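Long-range contact in beta-galactosidase (PDB 4MAD), which probably hydrolyses terminal non-reducing beta-D-galactose residues of beta-D-galactosides, as a family 35 glycoside hydrolase with a (beta/alpha)8 barrel: residues Asp523-Thr528 and Val561-Leu566. Residues are numbered along the deposited sequence; the frame is centred on the assembly and turned at random.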
ATOM      1  N   ASP A 523      -2.192   4.061  31.017  1.00 28.59           N
ATOM      2  CA  ASP A 523      -1.389   3.535  32.069  1.00 33.05           C
ATOM      3  C   ASP A 523      -0.136   2.820  31.596  1.00 34.29           C
ATOM      4  O   ASP A 523       0.931   3.063  32.059  1.00 33.13           O
ATOM      5  CB  ASP A 523      -2.231   2.631  32.999  1.00 34.02           C
ATOM      6  CG  ASP A 523      -3.356   1.818  32.261  1.00 40.13           C
ATOM      7  OD1 ASP A 523      -3.221   1.491  31.085  1.00 31.20           O
ATOM      8  OD2 ASP A 523      -4.366   1.492  32.905  1.00 42.92           O
ATOM      9  N   LYS A 524      -0.315   1.911  30.653  1.00 33.16           N
ATOM     10  CA  LYS A 524       0.776   1.241  29.988  1.00 32.21           C
ATOM     11  C   LYS A 524       0.419   1.025  28.521  1.00 28.47           C
ATOM     12  O   LYS A 524      -0.621   0.556  28.251  1.00 29.67           O
ATOM     13  CB  LYS A 524       0.948  -0.106  30.620  1.00 35.22           C
ATOM     14  CG  LYS A 524       2.031  -0.926  30.053  1.00 36.86           C
ATOM     15  CD  LYS A 524       1.917  -2.276  30.620  1.00 41.43           C
ATOM     16  CE  LYS A 524       3.102  -3.090  30.323  1.00 42.82           C
ATOM     17  NZ  LYS A 524       2.916  -4.364  30.951  1.00 46.64           N
ATOM     18  N   ALA A 525       1.297   1.345  27.610  1.00 25.71           N
ATOM     19  CA  ALA A 525       0.989   1.193  26.204  1.00 25.06           C
ATOM     20  C   ALA A 525       0.700  -0.267  25.821  1.00 22.59           C
ATOM     21  O   ALA A 525       1.371  -1.134  26.265  1.00 23.88           O
ATOM     22  CB  ALA A 525       2.075   1.688  25.432  1.00 25.01           C
ATOM     23  N   ALA A 526      -0.321  -0.501  25.024  1.00 20.87           N
ATOM     24  CA  ALA A 526      -0.618  -1.835  24.557  1.00 20.22           C
ATOM     25  C   ALA A 526      -1.304  -1.698  23.193  1.00 19.41           C
ATOM     26  O   ALA A 526      -1.785  -0.665  22.900  1.00 21.86           O
ATOM     27  CB  ALA A 526      -1.507  -2.503  25.467  1.00 21.00           C
ATOM     28  N   ASP A 527      -1.345  -2.741  22.390  1.00 18.95           N
ATOM     29  CA  ASP A 527      -2.001  -2.647  21.105  1.00 19.66           C
ATOM     30  C   ASP A 527      -3.462  -2.395  21.331  1.00 19.33           C
ATOM     31  O   ASP A 527      -3.994  -2.795  22.270  1.00 19.29           O
ATOM     32  CB  ASP A 527      -1.858  -3.919  20.285  1.00 19.37           C
ATOM     33  CG  ASP A 527      -0.489  -4.128  19.713  1.00 24.08           C
ATOM     34  OD1 ASP A 527       0.358  -3.265  19.780  1.00 22.48           O
ATOM     35  OD2 ASP A 527      -0.290  -5.207  19.210  1.00 21.46           O
ATOM     36  N   THR A 528      -4.070  -1.664  20.433  1.00 17.85           N
ATOM     37  CA  THR A 528      -5.454  -1.308  20.566  1.00 17.09           C
ATOM     38  C   THR A 528      -6.065  -0.936  19.223  1.00 16.17           C
ATOM     39  O   THR A 528      -5.367  -0.844  18.271  1.00 15.87           O
ATOM     40  CB  THR A 528      -5.689  -0.181  21.599  1.00 14.22           C
ATOM     41  OG1 THR A 528      -7.060  -0.020  21.860  1.00 17.34           O
ATOM     42  CG2 THR A 528      -5.143   1.096  21.106  1.00 18.27           C
ATOM     43  N   VAL A 561      -4.032   0.434  16.175  1.00 16.31           N
ATOM     44  CA  VAL A 561      -3.044   1.242  16.794  1.00 17.49           C
ATOM     45  C   VAL A 561      -1.941   0.389  17.429  1.00 16.27           C
ATOM     46  O   VAL A 561      -2.123  -0.137  18.458  1.00 17.53           O
ATOM     47  CB  VAL A 561      -3.675   2.063  17.905  1.00 16.32           C
ATOM     48  CG1 VAL A 561      -2.693   3.004  18.484  1.00 17.86           C
ATOM     49  CG2 VAL A 561      -4.895   2.744  17.463  1.00 20.39           C
ATOM     50  N   PRO A 562      -0.796   0.306  16.813  1.00 18.79           N
ATOM     51  CA  PRO A 562       0.317  -0.394  17.408  1.00 19.41           C
ATOM     52  C   PRO A 562       0.778   0.269  18.705  1.00 20.99           C
ATOM     53  O   PRO A 562       0.845   1.445  18.774  1.00 19.70           O
ATOM     54  CB  PRO A 562       1.413  -0.258  16.352  1.00 21.34           C
ATOM     55  CG  PRO A 562       0.739   0.031  15.152  1.00 21.43           C
ATOM     56  CD  PRO A 562      -0.452   0.793  15.488  1.00 16.43           C
ATOM     57  N   ALA A 563       1.202  -0.519  19.668  1.00 19.36           N
ATOM     58  CA  ALA A 563       1.575   0.059  20.932  1.00 21.42           C
ATOM     59  C   ALA A 563       2.663   1.130  20.819  1.00 20.08           C
ATOM     60  O   ALA A 563       2.642   2.075  21.558  1.00 22.84           O
ATOM     61  CB  ALA A 563       2.001  -0.987  21.851  1.00 19.13           C
ATOM     62  N   PRO A 564       3.599   0.983  19.906  1.00 20.81           N
ATOM     63  CA  PRO A 564       4.715   1.931  19.813  1.00 22.01           C
ATOM     64  C   PRO A 564       4.310   3.351  19.492  1.00 21.92           C
ATOM     65  O   PRO A 564       5.048   4.240  19.734  1.00 19.12           O
ATOM     66  CB  PRO A 564       5.543   1.354  18.713  1.00 22.18           C
ATOM     67  CG  PRO A 564       5.373  -0.101  18.896  1.00 20.36           C
ATOM     68  CD  PRO A 564       3.930  -0.258  19.207  1.00 20.39           C
ATOM     69  N   PHE A 565       3.152   3.501  18.878  1.00 18.18           N
ATOM     70  CA  PHE A 565       2.556   4.766  18.603  1.00 19.75           C
ATOM     71  C   PHE A 565       2.125   5.513  19.898  1.00 20.43           C
ATOM     72  O   PHE A 565       1.996   6.684  19.908  1.00 22.15           O
ATOM     73  CB  PHE A 565       1.387   4.578  17.662  1.00 19.16           C
ATOM     74  CG  PHE A 565       1.773   4.290  16.216  1.00 20.27           C
ATOM     75  CD1 PHE A 565       3.070   4.166  15.820  1.00 18.83           C
ATOM     76  CD2 PHE A 565       0.805   4.144  15.265  1.00 16.54           C
ATOM     77  CE1 PHE A 565       3.372   3.904  14.536  1.00 21.50           C
ATOM     78  CE2 PHE A 565       1.112   3.908  14.006  1.00 18.74           C
ATOM     79  CZ  PHE A 565       2.394   3.769  13.635  1.00 22.38           C
ATOM     80  N   LEU A 566       1.804   4.749  20.923  1.00 19.44           N
ATOM     81  CA  LEU A 566       1.406   5.209  22.242  1.00 19.58           C
ATOM     82  C   LEU A 566       2.561   5.446  23.247  1.00 23.26           C
ATOM     83  O   LEU A 566       3.642   4.974  23.068  1.00 22.32           O
ATOM     84  CB  LEU A 566       0.425   4.229  22.871  1.00 20.26           C
ATOM     85  CG  LEU A 566      -0.933   3.999  22.202  1.00 21.01           C
ATOM     86  CD1 LEU A 566      -1.749   2.898  22.779  1.00 19.81           C
ATOM     87  CD2 LEU A 566      -1.679   5.247  22.168  1.00 24.38           C
TER
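A chi1 of -73° sets CG of Asp527 anti to its own carbonyl carbon, and the carboxylate then turns OD1 to the backbone of the short 3-10 turn 563-565. The site is the end of an antiparallel ladder in the galactose-binding domain, where strands 528-531 and 558-561 pair at one border of the sheet and the chain runs on into the turn. Thr528 and Val561 form a hydrogen-bonded antiparallel pair: Val561 N reaches Thr528 O at 2.8 Å and Thr528 N reaches Val561 O at 3.2 Å, each donor lying in the plane of the carbonyl it meets. Beyond this pair the carboxylate takes over from the backbone. Asp527 OD1 accepts a hydrogen bond from Ala563 N, the two atoms 2.9 Å apart, through its anti lone pair, with an N-H...OD1 angle of 145°, so the bond is moderately bent. The same oxygen is hydrogen-bonded to Tyr47 OH, while OD2 forms a salt bridge with Lys353, so both oxygens of this buried group are engaged and its charge is probably stabilised. An alanine here would remove the carboxylate that Ala563 N, Tyr47 and Lys353 share, and would probably loosen the hold on the start of the 3-10 turn. On the ladder itself, Thr528 and Val561 lie side by side and point the same way. With OG1 anti to the backbone N (chi1 -170°) and hydrogen-bonded to the carbonyls of Arg354 and Val588, CG2 takes the crowded position and meets Val561 CB at 3.7 Å. Leu566, its CG anti to the carbonyl carbon, sends CD1 to 3.6 Å from Ala526 O. Two residues before Asp527, the methyl of Ala525 rests against Leu566 CB, the two carbons 4.0 Å apart.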